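Local coordinates for protein delta toxin (Clostridium perfringens, PDB 2YGT) that probably acts as a secreted haemolytic toxin that inserts beta-barrel pores into the membranes of host cells, at residues A[93-98]-A[227-232]; A[162-167]-A[172-177]. One frame throughout, in Å; residues are numbered along the deposited sequence.

Contact 1: A[93-98]-A[227-232]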
ATOM      1  N   TYR A  93       8.913  -1.422  -1.540  1.00 16.95           N
ATOM      2  CA  TYR A  93       8.096  -0.385  -0.923  1.00 16.77           C
ATOM      3  C   TYR A  93       7.504  -0.946   0.363  1.00 16.63           C
ATOM      4  O   TYR A  93       7.055  -2.092   0.392  1.00 18.52           O
ATOM      5  CB  TYR A  93       6.943   0.019  -1.839  1.00 16.69           C
ATOM      6  CG  TYR A  93       7.325   0.705  -3.131  1.00 30.21           C
ATOM      7  CD1 TYR A  93       7.563   2.074  -3.171  1.00 17.00           C
ATOM      8  CD2 TYR A  93       7.406  -0.009  -4.321  1.00 17.09           C
ATOM      9  CE1 TYR A  93       7.889   2.703  -4.355  1.00 17.28           C
ATOM     10  CE2 TYR A  93       7.730   0.614  -5.505  1.00 17.37           C
ATOM     11  CZ  TYR A  93       7.969   1.968  -5.516  1.00 17.47           C
ATOM     12  OH  TYR A  93       8.294   2.590  -6.698  1.00 18.37           O
ATOM     13  N   MET A  94       7.486  -0.147   1.423  1.00 16.59           N
ATOM     14  CA  MET A  94       6.914  -0.602   2.688  1.00 17.23           C
ATOM     15  C   MET A  94       5.913   0.403   3.241  1.00 18.82           C
ATOM     16  O   MET A  94       6.160   1.609   3.228  1.00 18.15           O
ATOM     17  CB  MET A  94       8.018  -0.865   3.714  1.00 23.17           C
ATOM     18  CG  MET A  94       9.120  -1.787   3.213  1.00 29.26           C
ATOM     19  SD  MET A  94      10.466  -1.993   4.394  1.00 57.21           S
ATOM     20  CE  MET A  94       9.627  -2.824   5.741  1.00 83.75           C
ATOM     21  N   VAL A  95       4.780  -0.101   3.723  1.00 22.52           N
ATOM     22  CA  VAL A  95       3.753   0.746   4.322  1.00 16.24           C
ATOM     23  C   VAL A  95       3.301   0.221   5.685  1.00 18.68           C
ATOM     24  O   VAL A  95       2.903  -0.937   5.821  1.00 16.34           O
ATOM     25  CB  VAL A  95       2.522   0.885   3.408  1.00 21.26           C
ATOM     26  CG1 VAL A  95       1.481   1.794   4.054  1.00 16.03           C
ATOM     27  CG2 VAL A  95       2.929   1.404   2.035  1.00 16.09           C
ATOM     28  N   ASP A  96       3.364   1.086   6.690  1.00 17.22           N
ATOM     29  CA  ASP A  96       2.913   0.739   8.031  1.00 16.60           C
ATOM     30  C   ASP A  96       1.746   1.621   8.443  1.00 16.56           C
ATOM     31  O   ASP A  96       1.757   2.827   8.210  1.00 26.65           O
ATOM     32  CB  ASP A  96       4.046   0.915   9.046  1.00 21.09           C
ATOM     33  CG  ASP A  96       5.148  -0.109   8.879  1.00 40.02           C
ATOM     34  OD1 ASP A  96       4.874  -1.203   8.346  1.00 53.85           O
ATOM     35  OD2 ASP A  96       6.290   0.177   9.290  1.00 45.73           O
ATOM     36  N   LEU A  97       0.733   1.011   9.045  1.00 16.60           N
ATOM     37  CA  LEU A  97      -0.283   1.765   9.765  1.00 16.67           C
ATOM     38  C   LEU A  97      -0.220   1.342  11.223  1.00 17.02           C
ATOM     39  O   LEU A  97      -0.574   0.215  11.575  1.00 17.14           O
ATOM     40  CB  LEU A  97      -1.683   1.540   9.185  1.00 17.17           C
ATOM     41  CG  LEU A  97      -2.796   2.412   9.780  1.00 22.29           C
ATOM     42  CD1 LEU A  97      -4.000   2.476   8.848  1.00 18.93           C
ATOM     43  CD2 LEU A  97      -3.205   1.934  11.176  1.00 16.86           C
ATOM     44  N   LYS A  98       0.249   2.253  12.067  1.00 21.64           N
ATOM     45  CA  LYS A  98       0.416   1.960  13.480  1.00 18.23           C
ATOM     46  C   LYS A  98      -0.686   2.595  14.327  1.00 21.40           C
ATOM     47  O   LYS A  98      -0.941   3.798  14.240  1.00 19.30           O
ATOM     48  CB  LYS A  98       1.798   2.416  13.955  1.00 19.45           C
ATOM     49  CG  LYS A  98       2.121   2.023  15.387  1.00 29.22           C
ATOM     50  N   PRO A 227      -0.201   2.354  -3.622  1.00 15.71           N
ATOM     51  CA  PRO A 227      -0.867   1.355  -2.782  1.00 15.29           C
ATOM     52  C   PRO A 227      -2.266   1.778  -2.339  1.00 15.30           C
ATOM     53  O   PRO A 227      -2.571   2.966  -2.234  1.00 18.89           O
ATOM     54  CB  PRO A 227       0.050   1.259  -1.561  1.00 22.70           C
ATOM     55  CG  PRO A 227       0.741   2.572  -1.498  1.00 22.95           C
ATOM     56  CD  PRO A 227       0.854   3.088  -2.901  1.00 15.99           C
ATOM     57  N   ASN A 228      -3.111   0.786  -2.095  1.00 16.63           N
ATOM     58  CA  ASN A 228      -4.396   0.999  -1.452  1.00 14.97           C
ATOM     59  C   ASN A 228      -4.587  -0.119  -0.446  1.00 17.40           C
ATOM     60  O   ASN A 228      -4.859  -1.256  -0.823  1.00 15.41           O
ATOM     61  CB  ASN A 228      -5.528   1.006  -2.481  1.00 22.75           C
ATOM     62  CG  ASN A 228      -6.859   1.476  -1.898  1.00 25.76           C
ATOM     63  OD1 ASN A 228      -7.906   1.323  -2.526  1.00 31.19           O
ATOM     64  ND2 ASN A 228      -6.820   2.051  -0.699  1.00 20.03           N
ATOM     65  N   PHE A 229      -4.405   0.198   0.830  1.00 14.71           N
ATOM     66  CA  PHE A 229      -4.537  -0.802   1.883  1.00 14.53           C
ATOM     67  C   PHE A 229      -5.668  -0.416   2.835  1.00 19.40           C
ATOM     68  O   PHE A 229      -6.163   0.713   2.796  1.00 14.80           O
ATOM     69  CB  PHE A 229      -3.222  -0.966   2.646  1.00 16.66           C
ATOM     70  CG  PHE A 229      -2.046  -1.322   1.770  1.00 17.54           C
ATOM     71  CD1 PHE A 229      -2.198  -2.186   0.696  1.00 18.87           C
ATOM     72  CD2 PHE A 229      -0.784  -0.812   2.034  1.00 15.20           C
ATOM     73  CE1 PHE A 229      -1.119  -2.520  -0.106  1.00 18.25           C
ATOM     74  CE2 PHE A 229       0.301  -1.147   1.236  1.00 14.73           C
ATOM     75  CZ  PHE A 229       0.135  -1.999   0.169  1.00 14.52           C
ATOM     76  N   GLY A 230      -6.083  -1.345   3.689  1.00 16.45           N
ATOM     77  CA  GLY A 230      -7.194  -1.075   4.585  1.00 14.61           C
ATOM     78  C   GLY A 230      -7.120  -1.686   5.971  1.00 24.52           C
ATOM     79  O   GLY A 230      -6.639  -2.804   6.149  1.00 14.60           O
ATOM     80  N   VAL A 231      -7.611  -0.945   6.960  1.00 14.90           N
ATOM     81  CA  VAL A 231      -7.699  -1.453   8.324  1.00 15.07           C
ATOM     82  C   VAL A 231      -9.071  -1.184   8.930  1.00 15.77           C
ATOM     83  O   VAL A 231      -9.823  -0.335   8.454  1.00 15.22           O
ATOM     84  CB  VAL A 231      -6.643  -0.816   9.253  1.00 23.26           C
ATOM     85  CG1 VAL A 231      -5.233  -1.001   8.696  1.00 15.33           C
ATOM     86  CG2 VAL A 231      -6.963   0.653   9.483  1.00 19.61           C
ATOM     87  N   VAL A 232      -9.386  -1.919   9.989  1.00 15.36           N
ATOM     88  CA  VAL A 232     -10.599  -1.683  10.749  1.00 15.57           C
ATOM     89  C   VAL A 232     -10.216  -1.460  12.202  1.00 15.97           C
ATOM     90  O   VAL A 232      -9.528  -2.286  12.800  1.00 22.34           O
ATOM     91  CB  VAL A 232     -11.575  -2.878  10.670  1.00 15.51           C
ATOM     92  CG1 VAL A 232     -12.863  -2.552  11.411  1.00 15.76           C
ATOM     93  CG2 VAL A 232     -11.871  -3.243   9.225  1.00 15.23           C
TER
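Val95 meets Phe229 and Leu97 meets Val231 in a buried apolar contact between two beta sheets packed face to face. Segment 93-98 belongs to strand 84-99 of one sheet and 227-232 lies mostly on strand 224-235 of the other. The closest pair of CA atoms, Leu97 CA and Val231 CA, is 8.2 Å apart, a spacing that only side chains bridge. Because they are two residues apart on one strand, Val95 and Leu97 point to the same face, toward the other sheet, as do Phe229 and Val231 opposite.

Val95 comes to the edge of the Phe229 ring, its CB in the ring plane and 3.7 Å from CE2. With CG1 anti to the backbone N (chi1 -179°), this methyl lies near CD2 and CG2 near CE2, so the branched valine fits along one rim of the flat ring. Pro227 CB rests 3.6 Å above one ring face, offset toward the rim; the proline ring also approaches Val95, with CG 4.3 Å from Val95 CG2. Farther along, Leu97 and Val231 reach tip to tip: Leu97 CD1 is 3.5 Å from Val231 CG2 and 3.7 Å from Val231 CG1, a slim methyl set against a fork. Aliphatic groups and a phenyl ring suit a layer with no polar link between the segments.

Strand 170-177 flanks this layer: Trp173 stacks on Phe229 and its side chain touches Val231. From strand 148-155, Tyr154 meets Phe229 edge-to-face. Strand 107-112 borders Leu97 through Ile108, and Val231 also packs on Ile65 of strand 61-72.

Contact 2: A[162-167]-A[172-177]. With ZN (zinc ion), chain C.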
ATOM      1  N   ILE A 162       3.165  -8.625   0.642  1.00 19.34           N
ATOM      2  CA  ILE A 162       3.031  -9.486   1.803  1.00 21.82           C
ATOM      3  C   ILE A 162       2.745  -8.656   3.048  1.00 16.63           C
ATOM      4  O   ILE A 162       3.368  -7.618   3.270  1.00 18.98           O
ATOM      5  CB  ILE A 162       4.302 -10.322   2.033  1.00 28.33           C
ATOM      6  CG1 ILE A 162       4.207 -11.079   3.358  1.00 32.30           C
ATOM      7  CG2 ILE A 162       5.527  -9.430   2.029  1.00 26.89           C
ATOM      8  CD1 ILE A 162       5.276 -12.127   3.537  1.00 38.11           C
ATOM      9  N   GLN A 163       1.788  -9.103   3.853  1.00 17.78           N
ATOM     10  CA  GLN A 163       1.534  -8.456   5.131  1.00 22.59           C
ATOM     11  C   GLN A 163       2.525  -8.975   6.162  1.00 20.07           C
ATOM     12  O   GLN A 163       2.467 -10.136   6.567  1.00 21.89           O
ATOM     13  CB  GLN A 163       0.095  -8.674   5.604  1.00 19.96           C
ATOM     14  CG  GLN A 163      -0.217  -7.927   6.895  1.00 17.93           C
ATOM     15  CD  GLN A 163      -1.701  -7.776   7.150  1.00 21.64           C
ATOM     16  OE1 GLN A 163      -2.425  -8.762   7.281  1.00 18.20           O
ATOM     17  NE2 GLN A 163      -2.161  -6.535   7.240  1.00 22.21           N
ATOM     18  N   THR A 164       3.439  -8.109   6.577  1.00 15.23           N
ATOM     19  CA  THR A 164       4.519  -8.511   7.466  1.00 15.64           C
ATOM     20  C   THR A 164       4.131  -8.345   8.933  1.00 20.87           C
ATOM     21  O   THR A 164       4.702  -8.986   9.811  1.00 23.36           O
ATOM     22  CB  THR A 164       5.797  -7.713   7.165  1.00 30.58           C
ATOM     23  OG1 THR A 164       5.515  -6.310   7.247  1.00 25.70           O
ATOM     24  CG2 THR A 164       6.293  -8.038   5.760  1.00 15.50           C
ATOM     25  N   ASN A 165       3.155  -7.485   9.193  1.00 23.48           N
ATOM     26  CA  ASN A 165       2.627  -7.324  10.541  1.00 23.64           C
ATOM     27  C   ASN A 165       1.112  -7.225  10.522  1.00 27.19           C
ATOM     28  O   ASN A 165       0.538  -6.529   9.687  1.00 15.73           O
ATOM     29  CB  ASN A 165       3.232  -6.095  11.220  1.00 29.61           C
ATOM     30  CG  ASN A 165       4.660  -6.322  11.665  1.00 36.03           C
ATOM     31  OD1 ASN A 165       4.910  -7.011  12.652  1.00 39.28           O
ATOM     32  ND2 ASN A 165       5.608  -5.734  10.942  1.00 40.59           N
ATOM     33  N   ASP A 166       0.471  -7.924  11.451  1.00 28.18           N
ATOM     34  CA  ASP A 166      -0.982  -7.952  11.524  1.00 26.41           C
ATOM     35  C   ASP A 166      -1.443  -8.123  12.969  1.00 25.38           C
ATOM     36  O   ASP A 166      -1.843  -9.213  13.373  1.00 23.13           O
ATOM     37  CB  ASP A 166      -1.519  -9.092  10.656  1.00 23.83           C
ATOM     38  CG  ASP A 166      -3.031  -9.124  10.599  1.00 26.67           C
ATOM     39  OD1 ASP A 166      -3.671  -8.068  10.785  1.00 26.40           O
ATOM     40  OD2 ASP A 166      -3.579 -10.216  10.357  1.00 27.25           O
ATOM     41  N   THR A 167      -1.371  -7.046  13.747  1.00 23.76           N
ATOM     42  CA  THR A 167      -1.790  -7.091  15.146  1.00 25.28           C
ATOM     43  C   THR A 167      -2.732  -5.942  15.483  1.00 24.45           C
ATOM     44  O   THR A 167      -3.069  -5.126  14.626  1.00 24.85           O
ATOM     45  CB  THR A 167      -0.586  -7.026  16.112  1.00 18.21           C
ATOM     46  OG1 THR A 167      -0.116  -5.674  16.204  1.00 22.44           O
ATOM     47  CG2 THR A 167       0.543  -7.932  15.638  1.00 18.18           C
ATOM     48  N   SER A 172       1.239  -3.998   8.571  1.00 17.79           N
ATOM     49  CA  SER A 172       2.377  -3.664   7.721  1.00 17.92           C
ATOM     50  C   SER A 172       2.379  -4.456   6.418  1.00 19.83           C
ATOM     51  O   SER A 172       2.071  -5.649   6.410  1.00 18.95           O
ATOM     52  CB  SER A 172       3.678  -3.933   8.470  1.00 16.11           C
ATOM     53  OG  SER A 172       3.633  -3.369   9.760  1.00 28.93           O
ATOM     54  N   TRP A 173       2.750  -3.796   5.324  1.00 16.51           N
ATOM     55  CA  TRP A 173       2.814  -4.457   4.027  1.00 19.69           C
ATOM     56  C   TRP A 173       4.141  -4.198   3.324  1.00 21.97           C
ATOM     57  O   TRP A 173       4.646  -3.076   3.309  1.00 19.36           O
ATOM     58  CB  TRP A 173       1.665  -4.002   3.125  1.00 20.92           C
ATOM     59  CG  TRP A 173       0.305  -4.323   3.652  1.00 21.69           C
ATOM     60  CD1 TRP A 173      -0.416  -5.459   3.427  1.00 14.31           C
ATOM     61  CD2 TRP A 173      -0.505  -3.493   4.491  1.00 14.61           C
ATOM     62  NE1 TRP A 173      -1.628  -5.388   4.077  1.00 22.26           N
ATOM     63  CE2 TRP A 173      -1.705  -4.190   4.738  1.00 18.12           C
ATOM     64  CE3 TRP A 173      -0.330  -2.226   5.059  1.00 14.89           C
ATOM     65  CZ2 TRP A 173      -2.723  -3.665   5.529  1.00 21.20           C
ATOM     66  CZ3 TRP A 173      -1.345  -1.706   5.844  1.00 14.99           C
ATOM     67  CH2 TRP A 173      -2.525  -2.425   6.071  1.00 14.81           C
ATOM     68  N   ASN A 174       4.701  -5.256   2.752  1.00 26.11           N
ATOM     69  CA  ASN A 174       5.869  -5.147   1.890  1.00 19.48           C
ATOM     70  C   ASN A 174       5.471  -5.437   0.454  1.00 17.13           C
ATOM     71  O   ASN A 174       4.964  -6.517   0.143  1.00 14.46           O
ATOM     72  CB  ASN A 174       6.964  -6.123   2.320  1.00 25.07           C
ATOM     73  CG  ASN A 174       7.829  -5.575   3.440  1.00 43.43           C
ATOM     74  OD1 ASN A 174       7.779  -4.385   3.754  1.00 50.62           O
ATOM     75  ND2 ASN A 174       8.638  -6.441   4.041  1.00 51.98           N
ATOM     76  N   THR A 175       5.685  -4.459  -0.417  1.00 17.08           N
ATOM     77  CA  THR A 175       5.516  -4.667  -1.846  1.00 17.31           C
ATOM     78  C   THR A 175       6.893  -4.688  -2.502  1.00 22.47           C
ATOM     79  O   THR A 175       7.509  -3.643  -2.727  1.00 17.44           O
ATOM     80  CB  THR A 175       4.622  -3.591  -2.470  1.00 14.70           C
ATOM     81  OG1 THR A 175       3.348  -3.610  -1.816  1.00 14.55           O
ATOM     82  CG2 THR A 175       4.428  -3.855  -3.950  1.00 14.70           C
ATOM     83  N   GLU A 176       7.367  -5.894  -2.797  1.00 18.43           N
ATOM     84  CA  GLU A 176       8.730  -6.102  -3.267  1.00 18.20           C
ATOM     85  C   GLU A 176       8.763  -6.714  -4.662  1.00 18.06           C
ATOM     86  O   GLU A 176       7.905  -7.523  -5.017  1.00 14.74           O
ATOM     87  CB  GLU A 176       9.475  -7.007  -2.286  1.00 25.29           C
ATOM     88  CG  GLU A 176      10.957  -7.169  -2.574  1.00 30.57           C
ATOM     89  CD  GLU A 176      11.660  -8.003  -1.519  1.00 44.00           C
ATOM     90  OE1 GLU A 176      11.126  -8.114  -0.393  1.00 39.05           O
ATOM     91  OE2 GLU A 176      12.744  -8.548  -1.814  1.00 54.07           O
ATOM     92  N   PHE A 177       9.764  -6.325  -5.447  1.00 22.56           N
ATOM     93  CA  PHE A 177       9.913  -6.844  -6.800  1.00 25.67           C
ATOM     94  C   PHE A 177      10.005  -8.366  -6.778  1.00 21.15           C
ATOM     95  O   PHE A 177      10.668  -8.949  -5.919  1.00 17.62           O
ATOM     96  CB  PHE A 177      11.141  -6.241  -7.499  1.00 20.22           C
ATOM     97  CG  PHE A 177      11.250  -6.618  -8.953  1.00 20.01           C
ATOM     98  CD1 PHE A 177      11.917  -7.769  -9.337  1.00 15.72           C
ATOM     99  CD2 PHE A 177      10.667  -5.832  -9.936  1.00 15.90           C
ATOM    100  CE1 PHE A 177      12.003  -8.129 -10.669  1.00 15.94           C
ATOM    101  CE2 PHE A 177      10.754  -6.186 -11.270  1.00 17.00           C
ATOM    102  CZ  PHE A 177      11.425  -7.338 -11.636  1.00 16.15           C
TER
HETATM  103 ZN    ZN C1292      -5.540 -10.577   9.368  1.00 23.82          ZN
HETATM  104  O   HOH W   1      -4.968  -9.089   7.491  1.00 23.10           O
HETATM  105  O   HOH W   2       6.873  -4.308   6.201  1.00 58.48           O
HETATM  106  O   HOH W   3      -4.553 -12.273   8.125  1.00 22.94           O
HETATM  107  O   HOH W   4      -7.745 -11.166   8.582  1.00 13.74           O
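The carbonyl oxygen of Ser172 is met by two donors of unequal strength: Thr164 N gives a hydrogen bond to Ser172 O at 2.8 Å, and Gln163 CA a weaker CA-H...O contact at 3.1 Å. The Thr164 donor stands 44° out of the carbonyl plane, consistent with the classic beta bulge here, where Thr164 and Asn165 both face Ser172. Asn165 O accepts from Ser172 N at 2.9 Å. Before the bulge, Ile162 and Asn174 form a regular antiparallel hydrogen-bonded pair, the bond from Asn174 N to Ile162 O nearly straight.

Gln163 and Trp173 lie side by side, amide and indole planes 30° apart. Gln163 CG is anti to the backbone N (chi1 -176°) and the chain runs on extended, carrying OE1 to a water that donates to it at 2.6 Å and also ligates the zinc ion. Asp166 OD2 binds that zinc at 2.2 Å as a negatively charged ligand, alongside three waters. Gln163 NE2 bonds to Ser111 OG and Trp173 NE1 to Pro113 O. Another water joins Thr164 OG1 to Asn174 OD1.

Strand 84-99 flanks 172-177 on its other edge through backbone bonds of Val95 with Trp173, and the Thr175 side chain touches Phe225 of strand 224-235.

The centres of contacts 1 and 2 are about 8 Å apart. Segment 93-98 of contact 1 and segment 172-177 of contact 2 lie on adjacent strands, 84-99 and 170-177, of one antiparallel sheet, where Tyr93 O probably accepts a hydrogen bond from Thr175 N. Contact 2 is local, the hairpin of strands 159-166 and 170-177, whereas contact 1 is long-range, joining this sheet to strand 224-235 of another. Along the chain the hairpin is nested inside the loop that contact 1 closes. Together they link the interior between the two sheets to the zinc site on the hairpin, with the side chain of Val231 about 10 Å from the metal.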